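Local structure of phenazine biosynthesis protein, PhzF family (Bacillus anthracis, 3EDN) at residues 131-142 / 178-189; 163-172 / 195-205. The protein is of unproven function but, as a PhzF-family protein with a diaminopimelate epimerase-like fold, is probably an enzyme related to those of phenazine biosynthesis. All coordinates share one frame; numbering follows the deposited sequence. Where two conformers were deposited one is given.

From the N terminus, the four segments come in the order 131-142, 163-172, 178-189 and 195-205. Contact 1 closes a loop of 35 residues, which contains strands 156-159 and 163-168 and helix 172-177. Contact 2 closes a loop of 22 residues, which contains the rest of helix 172-177 and helix 185-188. The segments alternate, so the two loops cross and neither nests in the other. Contact 2 pairs two parallel strands. Contact 1 joins helix 135-141 to the helical turns that lead into the second of these strands. The contacts also touch each other: Phe-185 packs on Ile-197, Leu-189 on Val-165, and Met-178 on Pro-199 and Val-169.

Contact 1 of 2, residues 131-142 / 178-189; sequences FAGSKEELAHSI and MKPNNEVFPSVL
Ile-142 meets segment 178-189 with both its backbone and its side chain. Lys-179 N donates to Ile-142 O over 3.0 Å from above the carbonyl plane. Ile-142 and Met-178, a selenomethionine, run side by side in the same direction, and Ile-142 CD1 is 3.8 Å from Met-178 CE. The other branch, CG2, nears Phe-185 CZ.

Val-188 directs both of its methyls at helix 135-141. With CG1 anti to the backbone N (chi1 175°), Val-188 CG1 lies 3.7 Å from Leu-138 CA. Val-188 CG2 comes 3.9 Å from Glu-137 O. The carbonyl of Val-188 is used as well. Its O sits near the plane of the Phe-131 ring, at the CE1 edge, and a water links it to Ser-134 N. Ser-134 is the N-cap of the helix, and its OG accepts from Glu-137 N.

Both segments pack on strand 196-201 of the diaminopimelate epimerase-like fold. Leu-138 also reaches Ile-197, and Ile-142 reaches Pro-199.

Ser-141 lies near the other end of the helix. Ser-141 CB meets Val-184 CG2 at 3.6 Å. Ser-141 OG donates to Leu-138 O over 2.7 Å, which satisfies the hydroxyl inside its own helix, and also rests 3.6 Å from Phe-185 CE1. Asn-181 N donates to Ser-141 O over 2.7 Å, and the C=O...N angle of 168° puts the donor nearly in line with the carbonyl. The same oxygen is at the edge of the Phe-185 ring.

Contact 2 of 2, residues 163-172 / 195-205; sequences WTVIVPVKNL and ASIHPICLETY. With SO4 (sulfate ion), chain F.
The Tyr-205 ring carries Leu-172 CD1 over one face. Leu-172 CD1 is 3.7 Å from the Tyr-205 centroid and 6° off the normal, a CH-pi contact. The ring meets His-212 as well, and its OH is hydrogen-bonded to Glu-176 OE2. The His-198 ring has Ile-200 CG2 in plane at its edge, and its ND1 is hydrogen-bonded to His-215 ND1. Trp-163 N donates to a sulfate, probably from the crystallisation liquor.

Strands 163-168 and 196-201 form a parallel pair within the diaminopimelate epimerase-like fold. His-198 N donates to Val-165 O over 2.7 Å, and Val-169 N to Ile-200 O over 2.8 Å.

Val-165, Val-167, Ile-197 and Pro-199 occupy one face, where Val-167 CG2 meets Ile-197 CG2 at 3.7 Å. The other face carries Thr-164, Ile-166, His-198 and Ile-200. Here Ile-166 CG2 and Ile-200 CD1 are only 3.4 Å apart, a tight contact. Thr-164 OG1 and Ser-196 OG share a hydrogen bond of 2.7 Å.

Past the strands, the extended Glu-203 chain crosses Leu-172 at a slant. CG anti to the backbone N (chi1 -174°) brings its carboxylate there. Glu-203 OE1 accepts from Leu-172 N over 2.9 Å, on the anti side and 33° out of the carboxylate plane.

Contact 1 of 2, residues 131-142 / 178-189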
# COMPACT_ATOMS: atom_id res chain seq x y z
N PHE A 131 -12.40 -16.34 -36.43
CA PHE A 131 -13.25 -15.18 -36.57
C PHE A 131 -14.32 -15.51 -37.59
O PHE A 131 -13.99 -15.82 -38.74
CB PHE A 131 -12.45 -13.96 -37.01
CG PHE A 131 -13.30 -12.80 -37.43
CD1 PHE A 131 -13.95 -12.03 -36.48
CD2 PHE A 131 -13.44 -12.48 -38.77
CE1 PHE A 131 -14.73 -10.96 -36.85
CE2 PHE A 131 -14.23 -11.41 -39.16
CZ PHE A 131 -14.87 -10.64 -38.20
N ALA A 132 -15.58 -15.45 -37.18
CA ALA A 132 -16.68 -15.87 -38.05
C ALA A 132 -17.53 -14.71 -38.54
O ALA A 132 -18.55 -14.92 -39.20
CB ALA A 132 -17.54 -16.90 -37.35
N GLY A 133 -17.12 -13.48 -38.21
CA GLY A 133 -17.86 -12.28 -38.58
C GLY A 133 -17.65 -11.84 -40.01
O GLY A 133 -17.14 -12.60 -40.84
N SER A 134 -18.03 -10.61 -40.31
CA SER A 134 -17.92 -10.08 -41.67
C SER A 134 -16.54 -9.48 -41.93
O SER A 134 -16.14 -8.53 -41.26
CB SER A 134 -18.99 -9.03 -41.93
OG SER A 134 -18.68 -8.28 -43.09
N LYS A 135 -15.85 -10.01 -42.93
CA LYS A 135 -14.52 -9.50 -43.29
C LYS A 135 -14.59 -8.08 -43.83
O LYS A 135 -13.72 -7.26 -43.54
CB LYS A 135 -13.85 -10.41 -44.31
CG LYS A 135 -13.58 -11.80 -43.80
CD LYS A 135 -12.97 -12.65 -44.88
CE LYS A 135 -12.88 -14.10 -44.43
NZ LYS A 135 -12.14 -14.92 -45.42
N GLU A 136 -15.62 -7.77 -44.61
CA GLU A 136 -15.75 -6.41 -45.11
C GLU A 136 -15.98 -5.41 -43.98
O GLU A 136 -15.41 -4.33 -43.99
CB GLU A 136 -16.83 -6.27 -46.19
CG GLU A 136 -16.82 -4.88 -46.84
CD GLU A 136 -17.61 -4.80 -48.14
OE1 GLU A 136 -18.78 -5.25 -48.16
OE2 GLU A 136 -17.06 -4.26 -49.13
N GLU A 137 -16.81 -5.78 -43.00
CA GLU A 137 -17.09 -4.89 -41.87
C GLU A 137 -15.84 -4.69 -41.02
O GLU A 137 -15.57 -3.58 -40.53
CB GLU A 137 -18.23 -5.42 -41.00
CG GLU A 137 -19.60 -5.45 -41.68
CD GLU A 137 -19.90 -4.16 -42.42
OE1 GLU A 137 -19.80 -3.08 -41.81
OE2 GLU A 137 -20.25 -4.24 -43.62
N LEU A 138 -15.09 -5.77 -40.85
CA LEU A 138 -13.81 -5.71 -40.15
C LEU A 138 -12.84 -4.79 -40.87
O LEU A 138 -12.21 -3.93 -40.26
CB LEU A 138 -13.23 -7.11 -40.03
CG LEU A 138 -11.86 -7.24 -39.35
CD1 LEU A 138 -11.91 -6.75 -37.92
CD2 LEU A 138 -11.40 -8.69 -39.40
N ALA A 139 -12.72 -4.96 -42.18
CA ALA A 139 -11.84 -4.10 -42.97
C ALA A 139 -12.23 -2.63 -42.82
O ALA A 139 -11.39 -1.76 -42.61
CB ALA A 139 -11.86 -4.53 -44.44
N HIS A 140 -13.52 -2.36 -42.92
CA HIS A 140 -14.00 -1.00 -42.81
C HIS A 140 -13.71 -0.39 -41.43
O HIS A 140 -13.45 0.82 -41.31
CB HIS A 140 -15.50 -0.93 -43.13
CG HIS A 140 -15.82 -1.03 -44.59
ND1 HIS A 140 -17.11 -1.21 -45.05
CD2 HIS A 140 -15.03 -0.99 -45.69
CE1 HIS A 140 -17.09 -1.26 -46.38
NE2 HIS A 140 -15.84 -1.13 -46.79
N SER A 141 -13.74 -1.23 -40.39
CA SER A 141 -13.54 -0.74 -39.01
C SER A 141 -12.13 -0.22 -38.80
O SER A 141 -11.89 0.57 -37.88
CB SER A 141 -13.87 -1.84 -37.99
OG SER A 141 -12.85 -2.81 -37.90
N ILE A 142 -11.20 -0.68 -39.64
CA ILE A 142 -9.83 -0.18 -39.61
C ILE A 142 -9.48 0.67 -40.83
O ILE A 142 -8.32 0.87 -41.15
CB ILE A 142 -8.78 -1.32 -39.38
CG1 ILE A 142 -8.90 -2.46 -40.40
CG2 ILE A 142 -8.92 -1.90 -37.97
CD1 ILE A 142 -7.86 -3.57 -40.18
N MSE A 178 -4.19 2.43 -42.58
CA MSE A 178 -5.17 2.13 -41.55
C MSE A 178 -5.56 3.30 -40.69
O MSE A 178 -4.73 4.15 -40.36
CB MSE A 178 -4.68 1.02 -40.65
CG MSE A 178 -4.61 -0.25 -41.36
SE MSE A 178 -3.63 -1.50 -40.26
CE MSE A 178 -4.23 -2.96 -41.19
N LYS A 179 -6.84 3.31 -40.32
CA LYS A 179 -7.42 4.31 -39.44
C LYS A 179 -8.46 3.61 -38.59
O LYS A 179 -9.53 3.27 -39.08
CB LYS A 179 -8.08 5.42 -40.26
CG LYS A 179 -7.12 6.24 -41.10
CD LYS A 179 -7.80 7.44 -41.71
CE LYS A 179 -6.82 8.31 -42.48
NZ LYS A 179 -7.47 9.55 -42.98
N PRO A 180 -8.15 3.35 -37.31
CA PRO A 180 -9.07 2.61 -36.46
C PRO A 180 -10.33 3.39 -36.09
O PRO A 180 -10.25 4.56 -35.68
CB PRO A 180 -8.23 2.35 -35.20
CG PRO A 180 -7.27 3.48 -35.17
CD PRO A 180 -6.90 3.70 -36.61
N ASN A 181 -11.47 2.73 -36.25
CA ASN A 181 -12.73 3.20 -35.72
C ASN A 181 -13.10 2.33 -34.51
O ASN A 181 -14.02 1.52 -34.57
CB ASN A 181 -13.81 3.12 -36.80
CG ASN A 181 -15.07 3.87 -36.44
OD1 ASN A 181 -15.21 4.40 -35.33
ND2 ASN A 181 -16.01 3.92 -37.38
N ASN A 182 -12.37 2.49 -33.41
CA ASN A 182 -12.45 1.55 -32.30
C ASN A 182 -13.85 1.37 -31.74
O ASN A 182 -14.22 0.28 -31.31
CB ASN A 182 -11.48 1.94 -31.18
CG ASN A 182 -10.13 2.42 -31.70
OD1 ASN A 182 -10.04 3.44 -32.39
ND2 ASN A 182 -9.07 1.68 -31.37
N GLU A 183 -14.64 2.44 -31.76
CA GLU A 183 -15.99 2.40 -31.20
C GLU A 183 -16.89 1.37 -31.87
O GLU A 183 -17.84 0.88 -31.25
CB GLU A 183 -16.63 3.79 -31.27
CG GLU A 183 -15.88 4.83 -30.46
CD GLU A 183 -16.55 6.19 -30.48
OE1 GLU A 183 -17.11 6.57 -31.54
OE2 GLU A 183 -16.52 6.88 -29.44
N VAL A 184 -16.58 1.02 -33.12
CA VAL A 184 -17.40 0.07 -33.86
C VAL A 184 -16.92 -1.36 -33.74
O VAL A 184 -17.60 -2.28 -34.18
CB VAL A 184 -17.54 0.45 -35.36
CG1 VAL A 184 -17.86 1.94 -35.50
CG2 VAL A 184 -16.29 0.08 -36.16
N PHE A 185 -15.76 -1.57 -33.10
CA PHE A 185 -15.23 -2.92 -32.96
C PHE A 185 -16.21 -3.94 -32.36
O PHE A 185 -16.36 -5.03 -32.90
CB PHE A 185 -13.91 -2.94 -32.16
CG PHE A 185 -12.73 -2.28 -32.87
CD1 PHE A 185 -12.81 -1.87 -34.19
CD2 PHE A 185 -11.54 -2.12 -32.19
CE1 PHE A 185 -11.72 -1.28 -34.82
CE2 PHE A 185 -10.44 -1.53 -32.81
CZ PHE A 185 -10.52 -1.11 -34.12
N PRO A 186 -16.87 -3.60 -31.23
CA PRO A 186 -17.78 -4.56 -30.60
C PRO A 186 -18.85 -5.13 -31.53
O PRO A 186 -19.25 -6.28 -31.38
CB PRO A 186 -18.43 -3.75 -29.47
CG PRO A 186 -17.42 -2.73 -29.13
CD PRO A 186 -16.80 -2.35 -30.46
N SER A 187 -19.31 -4.32 -32.49
CA SER A 187 -20.36 -4.76 -33.41
C SER A 187 -19.83 -5.75 -34.44
O SER A 187 -20.58 -6.59 -34.95
CB SER A 187 -21.03 -3.57 -34.10
OG SER A 187 -20.14 -2.93 -35.00
N VAL A 188 -18.53 -5.66 -34.73
CA VAL A 188 -17.89 -6.54 -35.71
C VAL A 188 -17.39 -7.81 -35.04
O VAL A 188 -17.43 -8.89 -35.63
CB VAL A 188 -16.69 -5.84 -36.39
CG1 VAL A 188 -15.96 -6.81 -37.32
CG2 VAL A 188 -17.16 -4.60 -37.16
N LEU A 189 -16.94 -7.69 -33.80
CA LEU A 189 -16.32 -8.80 -33.07
C LEU A 189 -17.31 -9.50 -32.14
O LEU A 189 -17.17 -9.42 -30.92
CB LEU A 189 -15.12 -8.31 -32.25
CG LEU A 189 -14.05 -7.53 -33.02
CD1 LEU A 189 -12.99 -6.97 -32.08
CD2 LEU A 189 -13.42 -8.39 -34.11
O HOH W 1 -19.12 -9.18 -37.98
O HOH W 2 -14.26 3.46 -40.22

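Contact 2 of 2, residues 163-172 / 195-205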
# COMPACT_ATOMS: atom_id res chain seq x y z
N TRP A 163 -6.96 -11.09 -25.07
CA TRP A 163 -7.51 -11.42 -26.39
C TRP A 163 -7.32 -10.29 -27.39
O TRP A 163 -7.72 -9.15 -27.14
CB TRP A 163 -9.00 -11.77 -26.29
CG TRP A 163 -9.27 -13.14 -25.72
CD1 TRP A 163 -9.70 -13.43 -24.45
CD2 TRP A 163 -9.12 -14.39 -26.40
NE1 TRP A 163 -9.81 -14.79 -24.30
CE2 TRP A 163 -9.48 -15.41 -25.48
CE3 TRP A 163 -8.72 -14.76 -27.69
CZ2 TRP A 163 -9.44 -16.76 -25.81
CZ3 TRP A 163 -8.68 -16.10 -28.03
CH2 TRP A 163 -9.05 -17.09 -27.09
N THR A 164 -6.73 -10.63 -28.53
CA THR A 164 -6.60 -9.71 -29.67
C THR A 164 -7.04 -10.44 -30.95
O THR A 164 -7.09 -11.66 -30.97
CB THR A 164 -5.16 -9.16 -29.78
OG1 THR A 164 -5.15 -7.98 -30.59
CG2 THR A 164 -4.19 -10.21 -30.36
N VAL A 165 -7.36 -9.69 -31.99
CA VAL A 165 -7.70 -10.29 -33.29
C VAL A 165 -6.53 -10.10 -34.23
O VAL A 165 -6.15 -8.96 -34.55
CB VAL A 165 -8.97 -9.67 -33.93
CG1 VAL A 165 -9.39 -10.47 -35.16
CG2 VAL A 165 -10.13 -9.63 -32.94
N ILE A 166 -5.94 -11.21 -34.66
CA ILE A 166 -4.88 -11.17 -35.65
C ILE A 166 -5.54 -11.07 -37.03
O ILE A 166 -6.25 -11.99 -37.44
CB ILE A 166 -4.01 -12.45 -35.58
CG1 ILE A 166 -3.32 -12.59 -34.21
CG2 ILE A 166 -2.98 -12.46 -36.71
CD1 ILE A 166 -2.39 -11.40 -33.85
N VAL A 167 -5.31 -9.95 -37.73
CA VAL A 167 -5.91 -9.67 -39.03
C VAL A 167 -4.81 -9.54 -40.10
O VAL A 167 -4.19 -8.47 -40.24
CB VAL A 167 -6.71 -8.35 -38.99
CG1 VAL A 167 -7.41 -8.11 -40.33
CG2 VAL A 167 -7.73 -8.39 -37.86
N PRO A 168 -4.55 -10.62 -40.85
CA PRO A 168 -3.53 -10.53 -41.91
C PRO A 168 -3.93 -9.56 -43.03
O PRO A 168 -5.03 -9.68 -43.59
CB PRO A 168 -3.43 -11.97 -42.42
CG PRO A 168 -3.94 -12.83 -41.25
CD PRO A 168 -5.08 -11.99 -40.70
N VAL A 169 -3.05 -8.60 -43.32
CA VAL A 169 -3.23 -7.68 -44.45
C VAL A 169 -2.11 -7.87 -45.48
O VAL A 169 -1.09 -8.51 -45.20
CB VAL A 169 -3.39 -6.20 -43.99
CG1 VAL A 169 -4.56 -6.06 -43.03
CG2 VAL A 169 -2.10 -5.72 -43.36
N LYS A 170 -2.30 -7.33 -46.68
CA LYS A 170 -1.40 -7.65 -47.79
C LYS A 170 0.04 -7.21 -47.58
O LYS A 170 0.96 -7.97 -47.85
CB LYS A 170 -1.96 -7.10 -49.10
CG LYS A 170 -3.06 -7.97 -49.71
CD LYS A 170 -3.66 -7.30 -50.96
CE LYS A 170 -4.50 -8.28 -51.77
NZ LYS A 170 -5.59 -8.91 -51.01
N ASN A 171 0.25 -5.99 -47.09
CA ASN A 171 1.60 -5.43 -47.00
C ASN A 171 1.68 -4.15 -46.18
O ASN A 171 0.67 -3.72 -45.60
CB ASN A 171 2.19 -5.23 -48.41
CG ASN A 171 1.32 -4.38 -49.30
OD1 ASN A 171 0.65 -3.45 -48.84
ND2 ASN A 171 1.32 -4.69 -50.59
N LEU A 172 2.87 -3.54 -46.12
CA LEU A 172 3.06 -2.32 -45.32
C LEU A 172 2.28 -1.12 -45.84
O LEU A 172 1.80 -0.29 -45.06
CB LEU A 172 4.54 -1.97 -45.18
CG LEU A 172 5.39 -2.99 -44.44
CD1 LEU A 172 6.87 -2.62 -44.58
CD2 LEU A 172 4.96 -3.14 -42.96
N ALA A 195 -12.26 -7.38 -27.53
CA ALA A 195 -10.89 -7.65 -27.99
C ALA A 195 -10.28 -6.43 -28.67
O ALA A 195 -10.98 -5.63 -29.27
CB ALA A 195 -10.87 -8.84 -28.94
N SER A 196 -8.95 -6.31 -28.59
CA SER A 196 -8.23 -5.36 -29.42
C SER A 196 -8.10 -5.98 -30.82
O SER A 196 -8.38 -7.17 -31.02
CB SER A 196 -6.84 -5.14 -28.85
OG SER A 196 -6.21 -6.39 -28.64
N ILE A 197 -7.68 -5.17 -31.78
CA ILE A 197 -7.43 -5.64 -33.14
C ILE A 197 -5.98 -5.39 -33.55
O ILE A 197 -5.49 -4.26 -33.47
CB ILE A 197 -8.39 -4.98 -34.18
CG1 ILE A 197 -9.85 -5.32 -33.83
CG2 ILE A 197 -8.04 -5.48 -35.60
CD1 ILE A 197 -10.89 -4.72 -34.79
N HIS A 198 -5.31 -6.46 -33.98
CA HIS A 198 -3.89 -6.38 -34.27
C HIS A 198 -3.56 -6.89 -35.67
O HIS A 198 -3.19 -8.07 -35.86
CB HIS A 198 -3.10 -7.19 -33.23
CG HIS A 198 -1.67 -6.76 -33.12
ND1 HIS A 198 -1.22 -5.96 -32.09
CD2 HIS A 198 -0.61 -6.96 -33.94
CE1 HIS A 198 0.07 -5.72 -32.26
NE2 HIS A 198 0.46 -6.30 -33.38
N PRO A 199 -3.69 -6.01 -36.67
CA PRO A 199 -3.37 -6.40 -38.05
C PRO A 199 -1.90 -6.72 -38.21
O PRO A 199 -1.05 -6.14 -37.51
CB PRO A 199 -3.76 -5.17 -38.86
CG PRO A 199 -4.72 -4.40 -37.98
CD PRO A 199 -4.20 -4.63 -36.58
N ILE A 200 -1.59 -7.66 -39.10
CA ILE A 200 -0.22 -8.11 -39.30
C ILE A 200 0.10 -8.29 -40.78
O ILE A 200 -0.80 -8.43 -41.62
CB ILE A 200 0.08 -9.45 -38.57
CG1 ILE A 200 -0.74 -10.60 -39.17
CG2 ILE A 200 -0.17 -9.29 -37.08
CD1 ILE A 200 -0.30 -11.97 -38.75
N CYS A 201 1.39 -8.22 -41.11
CA CYS A 201 1.86 -8.71 -42.41
C CYS A 201 3.29 -9.22 -42.30
O CYS A 201 3.99 -8.94 -41.32
CB CYS A 201 1.76 -7.64 -43.50
SG CYS A 201 2.68 -6.13 -43.16
N LEU A 202 3.74 -10.01 -43.28
CA LEU A 202 5.09 -10.57 -43.21
C LEU A 202 6.16 -9.61 -43.74
O LEU A 202 7.34 -9.73 -43.38
CB LEU A 202 5.19 -11.91 -43.94
CG LEU A 202 4.32 -13.03 -43.35
CD1 LEU A 202 4.60 -14.36 -44.06
CD2 LEU A 202 4.51 -13.15 -41.84
N GLU A 203 5.76 -8.67 -44.60
CA GLU A 203 6.67 -7.59 -45.01
C GLU A 203 7.02 -6.73 -43.80
O GLU A 203 6.14 -6.39 -43.03
CB GLU A 203 6.05 -6.69 -46.10
CG GLU A 203 7.05 -5.67 -46.64
CD GLU A 203 6.45 -4.62 -47.58
OE1 GLU A 203 5.22 -4.44 -47.64
OE2 GLU A 203 7.23 -3.93 -48.27
N THR A 204 8.29 -6.36 -43.65
CA THR A 204 8.71 -5.58 -42.49
C THR A 204 9.60 -4.39 -42.86
O THR A 204 10.28 -4.41 -43.90
CB THR A 204 9.46 -6.45 -41.47
OG1 THR A 204 10.63 -7.00 -42.08
CG2 THR A 204 8.59 -7.60 -40.96
N TYR A 205 9.59 -3.38 -42.00
CA TYR A 205 10.50 -2.25 -42.17
C TYR A 205 11.92 -2.59 -41.75
O TYR A 205 12.88 -2.13 -42.38
CB TYR A 205 10.03 -1.05 -41.34
CG TYR A 205 8.76 -0.41 -41.83
CD1 TYR A 205 8.75 0.35 -43.00
CD2 TYR A 205 7.57 -0.54 -41.13
CE1 TYR A 205 7.58 0.95 -43.47
CE2 TYR A 205 6.40 0.05 -41.58
CZ TYR A 205 6.41 0.80 -42.74
OH TYR A 205 5.24 1.38 -43.18
S SO4 F . -8.69 -9.44 -22.06
O1 SO4 F . -8.66 -9.67 -20.62
O2 SO4 F . -7.65 -8.49 -22.43
O3 SO4 F . -8.57 -10.70 -22.77
O4 SO4 F . -9.98 -8.87 -22.44
O HOH W 3 3.36 -8.92 -46.50